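Local coordinates for aminotransferase, class V family protein (PDB 5F8V), which probably catalyses the reversible, pyridoxal phosphate-dependent transamination between O-phospho-L-serine and 2-oxoglutarate, giving 3-phosphooxypyruvate and L-glutamate in serine biosynthesis, at residues A131-V136 against T158-E163; A148-Y153 against P173-M178; V193-A198 against V212-D217; F291-K296 against N304-R309. One frame throughout, in Å; residues are numbered along the deposited sequence.

Interaction 1 of 4, residues A131-V136 against T158-E163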
loop_
_atom_site.group_PDB
_atom_site.type_symbol
_atom_site.label_atom_id
_atom_site.label_comp_id
_atom_site.label_asym_id
_atom_site.label_seq_id
_atom_site.Cartn_x
_atom_site.Cartn_y
_atom_site.Cartn_z
ATOM N N ALA A 131 0.831 -17.203 27.358
ATOM C CA ALA A 131 0.269 -17.845 26.165
ATOM C C ALA A 131 -1.208 -17.511 25.971
ATOM O O ALA A 131 -1.649 -17.314 24.844
ATOM C CB ALA A 131 0.463 -19.353 26.228
ATOM N N ASN A 132 -1.963 -17.456 27.071
ATOM C CA ASN A 132 -3.385 -17.088 27.047
ATOM C C ASN A 132 -3.737 -16.108 28.166
ATOM O O ASN A 132 -4.274 -16.511 29.200
ATOM C CB ASN A 132 -4.253 -18.341 27.157
ATOM C CG ASN A 132 -3.977 -19.331 26.047
ATOM O OD1 ASN A 132 -4.141 -19.009 24.875
ATOM N ND2 ASN A 132 -3.533 -20.533 26.407
ATOM N N PRO A 133 -3.440 -14.806 27.970
ATOM C CA PRO A 133 -3.785 -13.845 29.019
ATOM C C PRO A 133 -5.289 -13.703 29.180
ATOM O O PRO A 133 -6.024 -13.854 28.213
ATOM C CB PRO A 133 -3.159 -12.537 28.528
ATOM C CG PRO A 133 -3.035 -12.705 27.058
ATOM C CD PRO A 133 -2.749 -14.159 26.842
ATOM N N VAL A 134 -5.724 -13.445 30.409
ATOM C CA VAL A 134 -7.139 -13.249 30.738
ATOM C C VAL A 134 -7.477 -11.778 31.006
ATOM O O VAL A 134 -8.636 -11.444 31.248
ATOM C CB VAL A 134 -7.572 -14.110 31.955
ATOM C CG1 VAL A 134 -7.202 -15.574 31.730
ATOM C CG2 VAL A 134 -6.975 -13.592 33.265
ATOM N N GLU A 135 -6.465 -10.910 30.953
ATOM C CA GLU A 135 -6.613 -9.512 31.334
ATOM C C GLU A 135 -5.388 -8.725 30.876
ATOM O O GLU A 135 -4.369 -9.310 30.498
ATOM C CB GLU A 135 -6.781 -9.387 32.867
ATOM C CG GLU A 135 -5.607 -9.943 33.683
ATOM C CD GLU A 135 -5.842 -9.959 35.194
ATOM O OE1 GLU A 135 -6.790 -9.310 35.694
ATOM O OE2 GLU A 135 -5.058 -10.630 35.896
ATOM N N VAL A 136 -5.504 -7.401 30.902
ATOM C CA VAL A 136 -4.343 -6.519 30.861
ATOM C C VAL A 136 -3.758 -6.524 32.281
ATOM O O VAL A 136 -4.513 -6.367 33.247
ATOM C CB VAL A 136 -4.730 -5.084 30.459
ATOM C CG1 VAL A 136 -3.546 -4.129 30.592
ATOM C CG2 VAL A 136 -5.282 -5.078 29.040
ATOM N N THR A 158 -6.501 -8.570 18.618
ATOM C CA THR A 158 -7.416 -9.275 17.724
ATOM C C THR A 158 -7.475 -10.790 18.020
ATOM O O THR A 158 -8.554 -11.402 17.983
ATOM C CB THR A 158 -6.978 -8.994 16.258
ATOM O OG1 THR A 158 -6.694 -7.593 16.122
ATOM C CG2 THR A 158 -8.025 -9.341 15.251
ATOM N N ILE A 159 -6.328 -11.378 18.345
ATOM C CA ILE A 159 -6.224 -12.828 18.563
ATOM C C ILE A 159 -6.661 -13.227 19.983
ATOM O O ILE A 159 -7.309 -14.263 20.173
ATOM C CB ILE A 159 -4.793 -13.329 18.248
ATOM C CG1 ILE A 159 -4.453 -13.031 16.784
ATOM C CG2 ILE A 159 -4.652 -14.823 18.536
ATOM C CD1 ILE A 159 -2.973 -13.077 16.467
ATOM N N GLN A 160 -6.301 -12.407 20.968
ATOM C CA GLN A 160 -6.635 -12.676 22.368
ATOM C C GLN A 160 -8.032 -12.165 22.759
ATOM O O GLN A 160 -8.616 -12.647 23.728
ATOM C CB GLN A 160 -5.582 -12.076 23.289
ATOM C CG GLN A 160 -4.237 -12.795 23.266
ATOM C CD GLN A 160 -3.390 -12.483 22.049
ATOM O OE1 GLN A 160 -3.445 -11.389 21.495
ATOM N NE2 GLN A 160 -2.595 -13.447 21.631
ATOM N N GLY A 161 -8.569 -11.204 22.015
ATOM C CA GLY A 161 -9.849 -10.581 22.376
ATOM C C GLY A 161 -9.792 -9.756 23.657
ATOM O O GLY A 161 -10.733 -9.779 24.446
ATOM N N ILE A 162 -8.684 -9.037 23.847
ATOM C CA ILE A 162 -8.469 -8.137 25.002
ATOM C C ILE A 162 -8.513 -6.677 24.517
ATOM O O ILE A 162 -7.705 -6.290 23.687
ATOM C CB ILE A 162 -7.122 -8.433 25.696
ATOM C CG1 ILE A 162 -7.120 -9.886 26.204
ATOM C CG2 ILE A 162 -6.874 -7.472 26.865
ATOM C CD1 ILE A 162 -5.866 -10.320 26.932
ATOM N N GLU A 163 -9.458 -5.894 25.034
ATOM C CA GLU A 163 -9.675 -4.504 24.622
ATOM C C GLU A 163 -9.703 -3.597 25.835
ATOM O O GLU A 163 -10.269 -3.948 26.868
ATOM C CB GLU A 163 -11.003 -4.354 23.860
ATOM C CG GLU A 163 -11.203 -3.003 23.167
ATOM C CD GLU A 163 -12.441 -2.953 22.278
ATOM O OE1 GLU A 163 -13.493 -3.504 22.663
ATOM O OE2 GLU A 163 -12.371 -2.359 21.180
#

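Interaction 2 of 4, residues A148-Y153 against P173-M178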
loop_
_atom_site.group_PDB
_atom_site.type_symbol
_atom_site.label_atom_id
_atom_site.label_comp_id
_atom_site.label_asym_id
_atom_site.label_seq_id
_atom_site.Cartn_x
_atom_site.Cartn_y
_atom_site.Cartn_z
ATOM N N ALA A 148 11.144 8.114 28.959
ATOM C CA ALA A 148 10.432 7.404 27.891
ATOM C C ALA A 148 9.900 8.366 26.827
ATOM O O ALA A 148 9.238 9.345 27.144
ATOM C CB ALA A 148 9.302 6.567 28.469
ATOM N N ALA A 149 10.200 8.069 25.565
ATOM C CA ALA A 149 9.753 8.877 24.434
ATOM C C ALA A 149 8.246 8.742 24.220
ATOM O O ALA A 149 7.583 9.682 23.750
ATOM C CB ALA A 149 10.498 8.473 23.165
ATOM N N TYR A 150 7.725 7.561 24.545
ATOM C CA TYR A 150 6.310 7.271 24.424
ATOM C C TYR A 150 5.957 5.993 25.183
ATOM O O TYR A 150 6.849 5.257 25.642
ATOM C CB TYR A 150 5.905 7.157 22.939
ATOM C CG TYR A 150 6.718 6.180 22.098
ATOM C CD1 TYR A 150 7.654 6.635 21.167
ATOM C CD2 TYR A 150 6.514 4.799 22.195
ATOM C CE1 TYR A 150 8.388 5.747 20.383
ATOM C CE2 TYR A 150 7.240 3.904 21.424
ATOM C CZ TYR A 150 8.169 4.379 20.515
ATOM O OH TYR A 150 8.876 3.485 19.757
ATOM N N PHE A 151 4.653 5.765 25.322
ATOM C CA PHE A 151 4.081 4.550 25.879
ATOM C C PHE A 151 3.260 3.921 24.752
ATOM O O PHE A 151 2.221 4.460 24.365
ATOM C CB PHE A 151 3.191 4.877 27.078
ATOM C CG PHE A 151 2.589 3.673 27.744
ATOM C CD1 PHE A 151 3.191 3.106 28.865
ATOM C CD2 PHE A 151 1.407 3.109 27.263
ATOM C CE1 PHE A 151 2.628 2.004 29.489
ATOM C CE2 PHE A 151 0.846 2.007 27.873
ATOM C CZ PHE A 151 1.456 1.450 28.993
ATOM N N TYR A 152 3.744 2.806 24.215
ATOM C CA TYR A 152 3.094 2.132 23.092
ATOM C C TYR A 152 2.197 1.018 23.600
ATOM O O TYR A 152 2.595 0.261 24.489
ATOM C CB TYR A 152 4.137 1.556 22.133
ATOM C CG TYR A 152 3.535 0.874 20.924
ATOM C CD1 TYR A 152 2.991 -0.415 21.014
ATOM C CD2 TYR A 152 3.502 1.514 19.684
ATOM C CE1 TYR A 152 2.424 -1.031 19.916
ATOM C CE2 TYR A 152 2.948 0.894 18.578
ATOM C CZ TYR A 152 2.417 -0.373 18.703
ATOM O OH TYR A 152 1.868 -0.981 17.619
ATOM N N TYR A 153 0.999 0.906 23.026
ATOM C CA TYR A 153 0.098 -0.220 23.326
ATOM C C TYR A 153 -0.943 -0.456 22.249
ATOM O O TYR A 153 -1.195 0.407 21.416
ATOM C CB TYR A 153 -0.592 -0.034 24.679
ATOM C CG TYR A 153 -1.864 0.792 24.676
ATOM C CD1 TYR A 153 -1.820 2.182 24.631
ATOM C CD2 TYR A 153 -3.113 0.180 24.759
ATOM C CE1 TYR A 153 -2.990 2.944 24.648
ATOM C CE2 TYR A 153 -4.276 0.930 24.786
ATOM C CZ TYR A 153 -4.208 2.318 24.728
ATOM O OH TYR A 153 -5.374 3.045 24.758
ATOM N N PRO A 173 3.515 10.345 26.276
ATOM C CA PRO A 173 2.403 10.337 25.319
ATOM C C PRO A 173 2.121 8.940 24.759
ATOM O O PRO A 173 3.043 8.143 24.575
ATOM C CB PRO A 173 2.862 11.300 24.212
ATOM C CG PRO A 173 4.325 11.475 24.409
ATOM C CD PRO A 173 4.582 11.278 25.871
ATOM N N LEU A 174 0.850 8.659 24.514
ATOM C CA LEU A 174 0.412 7.337 24.068
ATOM C C LEU A 174 0.605 7.189 22.574
ATOM O O LEU A 174 0.300 8.114 21.800
ATOM C CB LEU A 174 -1.066 7.125 24.392
ATOM C CG LEU A 174 -1.470 7.166 25.871
ATOM C CD1 LEU A 174 -2.981 7.295 25.984
ATOM C CD2 LEU A 174 -0.969 5.942 26.621
ATOM N N ILE A 175 1.111 6.028 22.170
ATOM C CA ILE A 175 1.093 5.624 20.771
ATOM C C ILE A 175 0.269 4.344 20.704
ATOM O O ILE A 175 0.660 3.333 21.291
ATOM C CB ILE A 175 2.505 5.409 20.204
ATOM C CG1 ILE A 175 3.274 6.739 20.259
ATOM C CG2 ILE A 175 2.407 4.876 18.779
ATOM C CD1 ILE A 175 4.605 6.759 19.561
ATOM N N ILE A 176 -0.855 4.401 19.989
ATOM C CA ILE A 176 -1.896 3.399 20.104
ATOM C C ILE A 176 -2.154 2.695 18.765
ATOM O O ILE A 176 -2.489 3.344 17.760
ATOM C CB ILE A 176 -3.221 4.003 20.641
ATOM C CG1 ILE A 176 -2.949 4.989 21.791
ATOM C CG2 ILE A 176 -4.166 2.895 21.069
ATOM C CD1 ILE A 176 -4.178 5.502 22.508
ATOM N N ASP A 177 -1.999 1.372 18.756
ATOM C CA ASP A 177 -2.431 0.558 17.604
ATOM C C ASP A 177 -3.917 0.280 17.757
ATOM O O ASP A 177 -4.327 -0.521 18.612
ATOM C CB ASP A 177 -1.636 -0.747 17.510
ATOM C CG ASP A 177 -2.001 -1.594 16.277
ATOM O OD1 ASP A 177 -2.833 -1.188 15.440
ATOM O OD2 ASP A 177 -1.432 -2.684 16.149
ATOM N N MET A 178 -4.712 0.951 16.921
ATOM C CA MET A 178 -6.150 0.770 16.882
ATOM C C MET A 178 -6.589 0.067 15.605
ATOM O O MET A 178 -7.707 0.295 15.107
ATOM C CB MET A 178 -6.816 2.133 16.981
ATOM C CG MET A 178 -6.600 2.804 18.327
ATOM S SD MET A 178 -7.631 4.276 18.402
ATOM C CE MET A 178 -7.625 4.619 20.166
HETATM O O HOH W 1 0.703 -3.360 18.048
#

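Interaction 3 of 4, residues V193-A198 against V212-D217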
loop_
_atom_site.group_PDB
_atom_site.type_symbol
_atom_site.label_atom_id
_atom_site.label_comp_id
_atom_site.label_asym_id
_atom_site.label_seq_id
_atom_site.Cartn_x
_atom_site.Cartn_y
_atom_site.Cartn_z
ATOM N N VAL A 193 -2.502 11.627 23.896
ATOM C CA VAL A 193 -2.168 10.921 22.661
ATOM C C VAL A 193 -1.058 11.618 21.862
ATOM O O VAL A 193 -1.195 12.785 21.466
ATOM C CB VAL A 193 -3.417 10.805 21.755
ATOM C CG1 VAL A 193 -3.078 10.107 20.432
ATOM C CG2 VAL A 193 -4.546 10.080 22.473
ATOM N N GLY A 194 0.030 10.887 21.631
ATOM C CA GLY A 194 1.064 11.277 20.693
ATOM C C GLY A 194 0.700 10.840 19.285
ATOM O O GLY A 194 0.777 11.638 18.343
ATOM N N CYS A 195 0.295 9.574 19.139
ATOM C CA CYS A 195 -0.005 9.004 17.825
ATOM C C CYS A 195 -1.032 7.868 17.894
ATOM O O CYS A 195 -0.983 7.035 18.791
ATOM C CB CYS A 195 1.277 8.499 17.169
ATOM S SG CYS A 195 1.062 7.720 15.546
ATOM N N ILE A 196 -1.966 7.866 16.949
ATOM C CA ILE A 196 -2.882 6.750 16.752
ATOM C C ILE A 196 -2.714 6.299 15.324
ATOM O O ILE A 196 -2.590 7.131 14.413
ATOM C CB ILE A 196 -4.351 7.148 17.036
ATOM C CG1 ILE A 196 -4.574 7.257 18.543
ATOM C CG2 ILE A 196 -5.335 6.145 16.445
ATOM C CD1 ILE A 196 -5.858 7.957 18.940
ATOM N N PHE A 197 -2.714 4.985 15.126
ATOM C CA PHE A 197 -2.702 4.432 13.776
ATOM C C PHE A 197 -3.582 3.192 13.649
ATOM O O PHE A 197 -3.892 2.518 14.640
ATOM C CB PHE A 197 -1.268 4.160 13.292
ATOM C CG PHE A 197 -0.611 2.976 13.936
ATOM C CD1 PHE A 197 -0.061 3.078 15.212
ATOM C CD2 PHE A 197 -0.498 1.760 13.250
ATOM C CE1 PHE A 197 0.564 1.989 15.799
ATOM C CE2 PHE A 197 0.112 0.664 13.845
ATOM C CZ PHE A 197 0.647 0.777 15.114
ATOM N N ALA A 198 -3.968 2.918 12.402
ATOM C CA ALA A 198 -4.830 1.800 12.061
ATOM C C ALA A 198 -4.665 1.435 10.595
ATOM O O ALA A 198 -4.753 2.300 9.725
ATOM C CB ALA A 198 -6.281 2.150 12.339
ATOM N N VAL A 212 -2.665 7.263 9.861
ATOM C CA VAL A 212 -1.814 7.670 10.974
ATOM C C VAL A 212 -2.256 9.069 11.407
ATOM O O VAL A 212 -2.324 9.989 10.588
ATOM C CB VAL A 212 -0.313 7.653 10.605
ATOM C CG1 VAL A 212 0.543 7.738 11.859
ATOM C CG2 VAL A 212 0.048 6.394 9.824
ATOM N N ILE A 213 -2.579 9.208 12.689
ATOM C CA ILE A 213 -3.009 10.474 13.275
ATOM C C ILE A 213 -1.958 10.875 14.290
ATOM O O ILE A 213 -1.708 10.122 15.234
ATOM C CB ILE A 213 -4.394 10.337 13.943
ATOM C CG1 ILE A 213 -5.458 10.064 12.871
ATOM C CG2 ILE A 213 -4.737 11.590 14.751
ATOM C CD1 ILE A 213 -6.841 9.753 13.411
ATOM N N ILE A 214 -1.352 12.055 14.105
ATOM C CA ILE A 214 -0.158 12.461 14.873
ATOM C C ILE A 214 -0.324 13.841 15.504
ATOM O O ILE A 214 -0.699 14.795 14.817
ATOM C CB ILE A 214 1.107 12.505 13.980
ATOM C CG1 ILE A 214 1.261 11.198 13.189
ATOM C CG2 ILE A 214 2.357 12.791 14.828
ATOM C CD1 ILE A 214 2.299 11.237 12.088
ATOM N N ARG A 215 -0.026 13.945 16.802
ATOM C CA ARG A 215 -0.061 15.234 17.506
ATOM C C ARG A 215 1.130 16.070 17.001
ATOM O O ARG A 215 2.252 15.566 16.939
ATOM C CB ARG A 215 0.030 15.019 19.024
ATOM C CG ARG A 215 -0.513 16.170 19.868
ATOM C CD ARG A 215 0.311 16.387 21.129
ATOM N NE ARG A 215 0.066 15.442 22.207
ATOM C CZ ARG A 215 0.949 15.094 23.147
ATOM N NH1 ARG A 215 2.184 15.603 23.183
ATOM N NH2 ARG A 215 0.587 14.210 24.073
ATOM N N LYS A 216 0.880 17.328 16.642
ATOM C CA LYS A 216 1.873 18.149 15.907
ATOM C C LYS A 216 3.241 18.356 16.579
ATOM O O LYS A 216 4.258 18.348 15.882
ATOM C CB LYS A 216 1.271 19.507 15.503
ATOM C CG LYS A 216 0.321 19.397 14.332
ATOM C CD LYS A 216 -0.420 20.689 14.055
ATOM C CE LYS A 216 -1.296 20.531 12.827
ATOM N NZ LYS A 216 -2.216 21.681 12.647
ATOM N N ASP A 217 3.277 18.539 17.900
ATOM C CA ASP A 217 4.565 18.670 18.627
ATOM C C ASP A 217 5.410 17.382 18.649
ATOM O O ASP A 217 6.629 17.456 18.839
ATOM C CB ASP A 217 4.381 19.196 20.068
ATOM C CG ASP A 217 3.536 18.275 20.930
ATOM O OD1 ASP A 217 2.532 17.781 20.385
ATOM O OD2 ASP A 217 3.857 18.053 22.121
#

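Interaction 4 of 4, residues F291-K296 against N304-R309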
loop_
_atom_site.group_PDB
_atom_site.type_symbol
_atom_site.label_atom_id
_atom_site.label_comp_id
_atom_site.label_asym_id
_atom_site.label_seq_id
_atom_site.Cartn_x
_atom_site.Cartn_y
_atom_site.Cartn_z
ATOM N N PHE A 291 -18.756 -24.273 25.100
ATOM C CA PHE A 291 -17.859 -23.168 24.752
ATOM C C PHE A 291 -17.431 -22.368 25.993
ATOM O O PHE A 291 -18.208 -22.197 26.937
ATOM C CB PHE A 291 -18.529 -22.235 23.727
ATOM C CG PHE A 291 -19.055 -22.943 22.501
ATOM C CD1 PHE A 291 -18.190 -23.382 21.504
ATOM C CD2 PHE A 291 -20.417 -23.163 22.340
ATOM C CE1 PHE A 291 -18.670 -24.031 20.374
ATOM C CE2 PHE A 291 -20.906 -23.808 21.202
ATOM C CZ PHE A 291 -20.033 -24.240 20.224
ATOM N N VAL A 292 -16.192 -21.883 25.969
ATOM C CA VAL A 292 -15.637 -21.049 27.044
ATOM C C VAL A 292 -14.806 -19.893 26.487
ATOM O O VAL A 292 -14.134 -20.040 25.464
ATOM C CB VAL A 292 -14.734 -21.868 28.005
ATOM C CG1 VAL A 292 -15.525 -22.991 28.663
ATOM C CG2 VAL A 292 -13.497 -22.423 27.292
ATOM N N ASN A 293 -14.865 -18.753 27.171
ATOM C CA ASN A 293 -13.972 -17.620 26.932
ATOM C C ASN A 293 -13.505 -17.152 28.300
ATOM O O ASN A 293 -14.330 -16.932 29.184
ATOM C CB ASN A 293 -14.693 -16.492 26.177
ATOM C CG ASN A 293 -13.926 -15.161 26.203
ATOM O OD1 ASN A 293 -13.771 -14.539 27.256
ATOM N ND2 ASN A 293 -13.477 -14.707 25.037
ATOM N N ARG A 294 -12.192 -16.978 28.441
ATOM C CA ARG A 294 -11.535 -16.716 29.737
ATOM C C ARG A 294 -11.335 -15.238 30.062
ATOM O O ARG A 294 -10.946 -14.911 31.178
ATOM C CB ARG A 294 -10.139 -17.370 29.773
ATOM C CG ARG A 294 -10.099 -18.757 30.375
ATOM C CD ARG A 294 -8.663 -19.239 30.502
ATOM N NE ARG A 294 -8.569 -20.696 30.578
ATOM C CZ ARG A 294 -7.431 -21.390 30.554
ATOM N NH1 ARG A 294 -6.253 -20.778 30.468
ATOM N NH2 ARG A 294 -7.475 -22.720 30.614
ATOM N N ILE A 295 -11.562 -14.356 29.096
ATOM C CA ILE A 295 -11.191 -12.953 29.258
ATOM C C ILE A 295 -12.150 -12.326 30.262
ATOM O O ILE A 295 -13.365 -12.508 30.162
ATOM C CB ILE A 295 -11.213 -12.182 27.921
ATOM C CG1 ILE A 295 -10.309 -12.865 26.872
ATOM C CG2 ILE A 295 -10.816 -10.719 28.127
ATOM C CD1 ILE A 295 -8.898 -13.175 27.318
ATOM N N LYS A 296 -11.601 -11.608 31.242
ATOM C CA LYS A 296 -12.434 -10.947 32.249
ATOM C C LYS A 296 -13.346 -9.929 31.567
ATOM O O LYS A 296 -12.921 -9.288 30.608
ATOM C CB LYS A 296 -11.581 -10.275 33.331
ATOM C CG LYS A 296 -10.926 -11.265 34.284
ATOM C CD LYS A 296 -10.130 -10.573 35.381
ATOM C CE LYS A 296 -9.247 -11.575 36.120
ATOM N NZ LYS A 296 -8.401 -10.944 37.173
ATOM N N ASN A 304 -13.459 -8.753 18.558
ATOM C CA ASN A 304 -12.935 -10.102 18.353
ATOM C C ASN A 304 -13.247 -10.948 19.577
ATOM O O ASN A 304 -12.820 -10.627 20.689
ATOM C CB ASN A 304 -11.428 -10.056 18.101
ATOM C CG ASN A 304 -11.046 -9.089 16.989
ATOM O OD1 ASN A 304 -10.771 -7.912 17.250
ATOM N ND2 ASN A 304 -11.072 -9.565 15.733
ATOM N N MET A 305 -14.005 -12.019 19.368
ATOM C CA MET A 305 -14.518 -12.840 20.445
ATOM C C MET A 305 -13.988 -14.251 20.276
ATOM O O MET A 305 -14.661 -15.079 19.668
ATOM C CB MET A 305 -16.051 -12.831 20.403
ATOM C CG MET A 305 -16.637 -11.516 20.883
ATOM S SD MET A 305 -17.928 -10.827 19.863
ATOM C CE MET A 305 -16.992 -9.903 18.654
ATOM N N PRO A 306 -12.766 -14.523 20.791
ATOM C CA PRO A 306 -12.315 -15.911 20.786
ATOM C C PRO A 306 -13.153 -16.759 21.733
ATOM O O PRO A 306 -13.745 -16.248 22.690
ATOM C CB PRO A 306 -10.849 -15.841 21.243
ATOM C CG PRO A 306 -10.662 -14.488 21.829
ATOM C CD PRO A 306 -11.750 -13.595 21.316
ATOM N N PHE A 307 -13.245 -18.040 21.414
ATOM C CA PHE A 307 -13.855 -19.021 22.306
ATOM C C PHE A 307 -13.380 -20.412 21.920
ATOM O O PHE A 307 -12.932 -20.641 20.801
ATOM C CB PHE A 307 -15.388 -18.912 22.335
ATOM C CG PHE A 307 -16.065 -19.086 20.999
ATOM C CD1 PHE A 307 -16.150 -18.031 20.096
ATOM C CD2 PHE A 307 -16.681 -20.291 20.667
ATOM C CE1 PHE A 307 -16.803 -18.179 18.884
ATOM C CE2 PHE A 307 -17.332 -20.452 19.450
ATOM C CZ PHE A 307 -17.403 -19.396 18.559
ATOM N N PHE A 308 -13.451 -21.323 22.877
ATOM C CA PHE A 308 -12.819 -22.624 22.751
ATOM C C PHE A 308 -13.726 -23.740 23.214
ATOM O O PHE A 308 -14.706 -23.518 23.920
ATOM C CB PHE A 308 -11.536 -22.647 23.581
ATOM C CG PHE A 308 -10.503 -21.674 23.114
ATOM C CD1 PHE A 308 -9.498 -22.075 22.246
ATOM C CD2 PHE A 308 -10.527 -20.357 23.552
ATOM C CE1 PHE A 308 -8.540 -21.171 21.808
ATOM C CE2 PHE A 308 -9.580 -19.448 23.112
ATOM C CZ PHE A 308 -8.585 -19.855 22.239
ATOM N N ARG A 309 -13.354 -24.956 22.827
ATOM C CA ARG A 309 -13.877 -26.163 23.466
ATOM C C ARG A 309 -13.572 -26.019 24.960
ATOM O O ARG A 309 -12.626 -25.311 25.315
ATOM C CB ARG A 309 -13.175 -27.414 22.926
ATOM C CG ARG A 309 -13.486 -27.752 21.481
ATOM C CD ARG A 309 -12.626 -28.884 20.934
ATOM N NE ARG A 309 -11.193 -28.604 21.084
ATOM C CZ ARG A 309 -10.401 -29.077 22.054
ATOM N NH1 ARG A 309 -10.862 -29.900 23.003
ATOM N NH2 ARG A 309 -9.123 -28.711 22.086
#

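Interaction 1 of 4, residues A131-V136 against T158-E163
I162 meets P133 with one branch and V136 with the other. Its CD1 methyl meets the proline ring at CG and CB, 3.7 Å from P133 CG and 3.8 Å from P133 CB, and the two side chains cross obliquely. The same methyl lies 4.0 Å from E135 O, so it also brushes the backbone. The short branch points to the other neighbour: I162 CG2 packs against V136 CG2 at 3.6 Å. The torsions split the branches this way, with CG1 anti to the carbonyl carbon (chi1 -60°) and CD1 anti to CA (chi2 -179°). Q160 adds a third, looser touch, its CG 4.0 Å from P133 CG. No hydrogen bond links the two segments directly; the contact is hydrophobic. What sets I162 in place is a G1 beta bulge: G161, with a left-handed backbone (phi 67°), and I162 together oppose one residue of the short strand 156-157, with which the short, weakly bonded strand about 162-163 pairs. Further out, the bent Q160 chain sends its amide away to T103, whose OG1 accepts from Q160 NE2. On the other segment, E135 turns its carboxylate outward into a salt bridge with K296, and V136 also packs on F164 and W299. At the far end of 158-163, T158 OG1 hydrogen-bonds O3 of the cofactor on the modified lysine K202.

Interaction 2 of 4, residues A148-Y153 against P173-M178
Over one face of the Y150 ring sits I175 CD1, 3.3 Å above the plane and shifted toward the rim near CG and CD1, a CH-pi contact; Y152 N lies at the ring's edge, in plane. Y153 makes a similar contact on the other side of the sheet, with I176 CG2 3.6 Å above its ring, while I176 CD1 comes within 3.5 Å of Y153 CE1. The Y152 side chain crosses I175 at about a right angle, CD2 to I175 CG2 at 3.6 Å, and a water lies in plane at its hydroxyl edge. Both segments belong to neighbouring parallel strands, 150-153 and 174-177, at the centre of the large mixed sheet of the class-V aminotransferase fold. Four backbone bonds lace them, F151 N to P173 O, I175 N to F151 O, Y153 N to I175 O and D177 N to Y153 O. With carbon filling the ring contacts, buried polar groups need partners: Y150 OH finds Y98, Y153 OH finds D155, and D177 OD1 finds S179. The water, 2.7 Å from Y152 OH, donates to D177 OD2 at 2.9 Å and bridges these oxygens, 4.0 Å apart; the hydroxyl also packs on D177 CB.

Interaction 3 of 4, residues V193-A198 against V212-D217
C195 and I214 face each other across a beta hairpin, strands 193-199 and 209-215, in which C195-I214 and F197-V212 are non-hydrogen-bonded pairs and I196-I213, between them, is a hydrogen-bonded one. The hairpin lies in the main sheet of the aminotransferase fold, and the loop at its turn carries the cofactor-bearing lysine K202. C195, F197, V212 and I214 put their side chains on one face, which helix 78-89 covers. There the thiol does most of the touching: with SG anti to the backbone N (chi1 178°), it leans across to V212, 3.7 Å from CG1, and stays farther from its direct partner, 4.2 Å from I214 CG1. F197 shares little with V212 beyond CB, at 4.3 Å from V212 CG1, because its chi1 of 73° sets CG between the backbone N and the carbonyl carbon; the ring then leads away from the partner strand to Q81 and F82 of the helix. On the opposite face I196 and I213 meet at their CB atoms, 4.4 Å apart, and I196 continues onto I176 and M178. The backbones of this pair bond in both directions: I196 N donates to I213 O, and I213 N returns a bond of 2.7 Å to I196 O. Near G194, where the chain turns a corner, R215 N donates to G194 O. The R215 side chain bends back at chi2 and chi3 over the same corner, and NE reaches V193 O at 3.0 Å in a weak, strongly bent hydrogen bond.

Interaction 4 of 4, residues F291-K296 against N304-R309
A single antiparallel bridge between V292 and F308 joins the loop after helix 267-286 to the residue following strand 304-307. The two residues form a hydrogen-bonded pair: V292 N donates to F308 O and F308 N to V292 O, each at 3.0 Å. F308 O is also approached by the CA of F291, 3.3 Å away. On one side of the bridge F291 and F307 run alongside each other in the same direction, yet their rings are turned 82° apart: the edge of F307 is directed toward the face of F291 in an offset edge-to-face pair, with F307 CD2 3.5 Å from F291 CD1. V292 CG2 rests 3.6 Å from R309 O. One residue on, N293 extends the link through its side chain. CG is anti to the backbone N (chi1 166°), and ND2 gives P306 O a bond of 2.8 Å that is almost straight (175°), with the acceptor in the amide plane. The other end of this amide is fixed as well: OD1 accepts from I295 N at 2.9 Å, closing an Asx turn, and from R300 NE, so the flip of the amide is settled. Strand 304-307 pairs with strand 345-348 in a two-stranded antiparallel sheet, while F307 packs against I285 of helix 267-286 and F324 of helix 318-329, and F291 and F307 both reach M365 of helix 355-367.

In the fold
The contacts fall into two touching pairs. Interactions 2 and 3 share the large sheet, where strands 174-177 and 193-199 are neighbours: L174 O lies 2.8 Å from G194 N and M178 N 2.9 Å from F197 O, probable hydrogen bonds, and the centres are 9 Å apart. Interactions 1 and 4, centres 10 Å apart, meet through a probable hydrogen bond of V134 O with K296 N (3.0 Å). The cofactor is contacted from both pairs, by T158 and, close to its pyridine N1, by D177, although interactions 1 and 2 stay about 7 Å apart at their nearest atoms. Interaction 4 is far from interaction 3 (centres about 32 Å) but reaches the site's surroundings through N304 against T158.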